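Local atomic coordinates of putative uncharacterized protein (Mycobacterium avium, PDB entry 2Z6V), a protein that probably transfers a sulfuryl group to an acceptor as a member of the sulfotransferase family, its natural substrate being unknown. Residues W216-A221 against M309-Y314. Numbering follows the deposited sequence.
With PLM (palmitic acid), chain C.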
loop_
_atom_site.group_PDB
_atom_site.type_symbol
_atom_site.label_atom_id
_atom_site.label_comp_id
_atom_site.label_asym_id
_atom_site.label_seq_id
_atom_site.Cartn_x
_atom_site.Cartn_y
_atom_site.Cartn_z
ATOM N N TRP A 216 -1.032 -15.535 -8.965
ATOM C CA TRP A 216 -2.271 -16.033 -8.390
ATOM C C TRP A 216 -3.146 -14.851 -8.041
ATOM O O TRP A 216 -4.340 -14.823 -8.348
ATOM C CB TRP A 216 -1.998 -16.826 -7.116
ATOM C CG TRP A 216 -3.249 -17.115 -6.325
ATOM C CD1 TRP A 216 -4.223 -18.027 -6.630
ATOM C CD2 TRP A 216 -3.672 -16.466 -5.113
ATOM N NE1 TRP A 216 -5.224 -17.986 -5.684
ATOM C CE2 TRP A 216 -4.913 -17.040 -4.743
ATOM C CE3 TRP A 216 -3.123 -15.458 -4.305
ATOM C CZ2 TRP A 216 -5.617 -16.639 -3.595
ATOM C CZ3 TRP A 216 -3.818 -15.059 -3.162
ATOM C CH2 TRP A 216 -5.056 -15.652 -2.820
ATOM N N LEU A 217 -2.519 -13.873 -7.401
ATOM C CA LEU A 217 -3.197 -12.667 -6.957
ATOM C C LEU A 217 -3.867 -11.912 -8.092
ATOM O O LEU A 217 -5.042 -11.571 -8.005
ATOM C CB LEU A 217 -2.203 -11.746 -6.246
ATOM C CG LEU A 217 -2.812 -10.525 -5.554
ATOM C CD1 LEU A 217 -3.710 -10.970 -4.400
ATOM C CD2 LEU A 217 -1.695 -9.629 -5.057
ATOM N N PHE A 218 -3.118 -11.662 -9.156
ATOM C CA PHE A 218 -3.625 -10.920 -10.300
ATOM C C PHE A 218 -4.586 -11.681 -11.214
ATOM O O PHE A 218 -5.554 -11.107 -11.709
ATOM C CB PHE A 218 -2.448 -10.411 -11.141
ATOM C CG PHE A 218 -1.733 -9.231 -10.549
ATOM C CD1 PHE A 218 -1.769 -8.978 -9.185
ATOM C CD2 PHE A 218 -0.996 -8.380 -11.365
ATOM C CE1 PHE A 218 -1.076 -7.887 -8.638
ATOM C CE2 PHE A 218 -0.299 -7.286 -10.830
ATOM C CZ PHE A 218 -0.340 -7.040 -9.464
ATOM N N ASP A 219 -4.327 -12.969 -11.434
ATOM C CA ASP A 219 -5.157 -13.763 -12.342
ATOM C C ASP A 219 -6.185 -14.719 -11.756
ATOM O O ASP A 219 -7.070 -15.171 -12.481
ATOM C CB ASP A 219 -4.265 -14.552 -13.307
ATOM C CG ASP A 219 -3.327 -13.659 -14.104
ATOM O OD1 ASP A 219 -3.719 -12.513 -14.429
ATOM O OD2 ASP A 219 -2.205 -14.110 -14.420
ATOM N N GLU A 220 -6.091 -15.026 -10.465
ATOM C CA GLU A 220 -7.032 -15.968 -9.862
ATOM C C GLU A 220 -7.770 -15.492 -8.625
ATOM O O GLU A 220 -8.981 -15.670 -8.506
ATOM C CB GLU A 220 -6.313 -17.267 -9.510
ATOM C CG GLU A 220 -5.887 -18.098 -10.697
ATOM C CD GLU A 220 -5.123 -19.338 -10.267
ATOM O OE1 GLU A 220 -3.927 -19.218 -9.913
ATOM O OE2 GLU A 220 -5.727 -20.434 -10.264
ATOM N N ALA A 221 -7.036 -14.906 -7.691
ATOM C CA ALA A 221 -7.630 -14.437 -6.447
ATOM C C ALA A 221 -8.893 -13.597 -6.626
ATOM O O ALA A 221 -8.948 -12.682 -7.454
ATOM C CB ALA A 221 -6.596 -13.653 -5.644
ATOM N N MET A 309 7.966 -5.676 -15.355
ATOM C CA MET A 309 7.277 -5.305 -16.586
ATOM C C MET A 309 5.878 -5.908 -16.619
ATOM O O MET A 309 4.913 -5.242 -16.978
ATOM C CB MET A 309 8.069 -5.797 -17.796
ATOM C CG MET A 309 7.384 -5.555 -19.123
ATOM S SD MET A 309 8.247 -6.374 -20.474
ATOM C CE MET A 309 9.672 -5.327 -20.650
ATOM N N TRP A 310 5.789 -7.178 -16.246
ATOM C CA TRP A 310 4.530 -7.907 -16.210
ATOM C C TRP A 310 3.574 -7.246 -15.212
ATOM O O TRP A 310 2.392 -7.048 -15.501
ATOM C CB TRP A 310 4.811 -9.354 -15.805
ATOM C CG TRP A 310 3.602 -10.208 -15.596
ATOM C CD1 TRP A 310 2.952 -10.958 -16.533
ATOM C CD2 TRP A 310 2.919 -10.435 -14.356
ATOM N NE1 TRP A 310 1.910 -11.647 -15.952
ATOM C CE2 TRP A 310 1.867 -11.341 -14.616
ATOM C CE3 TRP A 310 3.098 -9.963 -13.048
ATOM C CZ2 TRP A 310 0.995 -11.784 -13.617
ATOM C CZ3 TRP A 310 2.232 -10.406 -12.053
ATOM C CH2 TRP A 310 1.194 -11.308 -12.345
ATOM N N GLN A 311 4.092 -6.902 -14.038
ATOM C CA GLN A 311 3.284 -6.267 -13.012
ATOM C C GLN A 311 2.813 -4.878 -13.430
ATOM O O GLN A 311 1.658 -4.507 -13.198
ATOM C CB GLN A 311 4.064 -6.176 -11.702
ATOM C CG GLN A 311 4.032 -7.446 -10.889
ATOM C CD GLN A 311 4.690 -7.273 -9.535
ATOM O OE1 GLN A 311 4.597 -6.215 -8.931
ATOM N NE2 GLN A 311 5.340 -8.316 -9.051
ATOM N N MET A 312 3.704 -4.105 -14.039
ATOM C CA MET A 312 3.337 -2.771 -14.482
ATOM C C MET A 312 2.218 -2.816 -15.517
ATOM O O MET A 312 1.334 -1.962 -15.503
ATOM C CB MET A 312 4.552 -2.034 -15.055
ATOM C CG MET A 312 5.536 -1.582 -13.987
ATOM S SD MET A 312 4.730 -0.563 -12.734
ATOM C CE MET A 312 5.650 0.966 -12.838
ATOM N N ARG A 313 2.246 -3.805 -16.407
ATOM C CA ARG A 313 1.207 -3.916 -17.424
ATOM C C ARG A 313 -0.184 -3.928 -16.778
ATOM O O ARG A 313 -1.095 -3.239 -17.239
ATOM C CB ARG A 313 1.412 -5.176 -18.268
ATOM C CG ARG A 313 0.348 -5.368 -19.335
ATOM C CD ARG A 313 0.807 -6.317 -20.432
ATOM N NE ARG A 313 1.250 -7.617 -19.928
ATOM C CZ ARG A 313 0.473 -8.479 -19.274
ATOM N NH1 ARG A 313 -0.800 -8.186 -19.035
ATOM N NH2 ARG A 313 0.965 -9.645 -18.868
ATOM N N TYR A 314 -0.347 -4.703 -15.708
ATOM C CA TYR A 314 -1.623 -4.763 -15.013
ATOM C C TYR A 314 -1.951 -3.425 -14.359
ATOM O O TYR A 314 -3.116 -3.034 -14.283
ATOM C CB TYR A 314 -1.605 -5.838 -13.931
ATOM C CG TYR A 314 -1.713 -7.252 -14.442
ATOM C CD1 TYR A 314 -0.649 -7.868 -15.094
ATOM C CD2 TYR A 314 -2.867 -7.993 -14.225
ATOM C CE1 TYR A 314 -0.734 -9.192 -15.507
ATOM C CE2 TYR A 314 -2.965 -9.308 -14.632
ATOM C CZ TYR A 314 -1.898 -9.908 -15.267
ATOM O OH TYR A 314 -1.996 -11.236 -15.623
HETATM C C1 PLM C . 5.813 -7.109 -4.932
HETATM O O1 PLM C . 5.945 -7.940 -5.857
HETATM O O2 PLM C . 5.588 -7.378 -3.733
HETATM C C2 PLM C . 5.937 -5.626 -5.290
HETATM C C3 PLM C . 5.072 -5.273 -6.500
HETATM C C4 PLM C . 5.070 -3.772 -6.801
HETATM C C5 PLM C . 4.510 -2.960 -5.630
HETATM C C6 PLM C . 5.557 -2.740 -4.537
HETATM C C7 PLM C . 4.893 -2.215 -3.264
HETATM C C8 PLM C . 4.108 -3.327 -2.566
HETATM C C9 PLM C . 2.792 -2.777 -2.015
HETATM C CA PLM C . 3.021 -1.530 -1.159
HETATM C CB PLM C . 1.739 -0.705 -1.022
HETATM C CC PLM C . 1.198 -0.351 -2.408
HETATM C CD PLM C . 0.435 -1.531 -3.014
HETATM C CE PLM C . 0.331 -1.435 -4.538
HETATM C CF PLM C . 1.721 -1.545 -5.168
HETATM C CG PLM C . 1.652 -1.599 -6.695
#
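Asp219 OD1 accepts a hydrogen bond from Tyr314 OH across a gap of 2.5 Å, the hydrogen bond that links residues 216-221 to 309-314, with the phenol as donor. The carboxylate meets the phenol at the rim of its ring, near the ring plane. Asp219 CG lies beside the backbone N (chi1 -57°), which swings the acid toward the tyrosine although its first bond is not aimed at the other helix.

Most of the remaining contact is aromatic packing around Phe218. This residue does point at helix 301-326, and its CD2 stands over one face of the Tyr314 ring, off centre toward the rim, 3.4 Å from Tyr314 CG; the two rings meet obliquely, planes 55° apart. The Trp310 six-membered ring is nearly parallel to Phe218, at 16°, but the 5.3 Å between ring centroids shows that the two have slid apart with scarcely any overlap; Phe218 CD2 and Trp310 CH2 touch at 3.8 Å. Tyr314 CE1 also sits over a face of Trp310, completing a three-membered aromatic cluster.

Gln311, one residue along from Trp310, directs its extended side chain to the bound palmitic acid, but the bond from Gln311 NE2 to O1 of the ligand, 3.3 Å, is long and doubtful, because the amide is modelled too close to the ligand chain. Beyond the cluster, Arg318 hydrogen-bonds to the carbonyl of Phe218, tying the two helices again. Both helices fall within the sulfotransferase family region of a chain built around a parallel five-stranded sheet, and the contact is helix-to-helix packing between 212-219 and 301-326. Chemically, then, a buried phenylalanine packed against aromatic neighbours joins the helices, while at the exposed rim Asp219 probably limits rotation of the tyrosine hydroxyl.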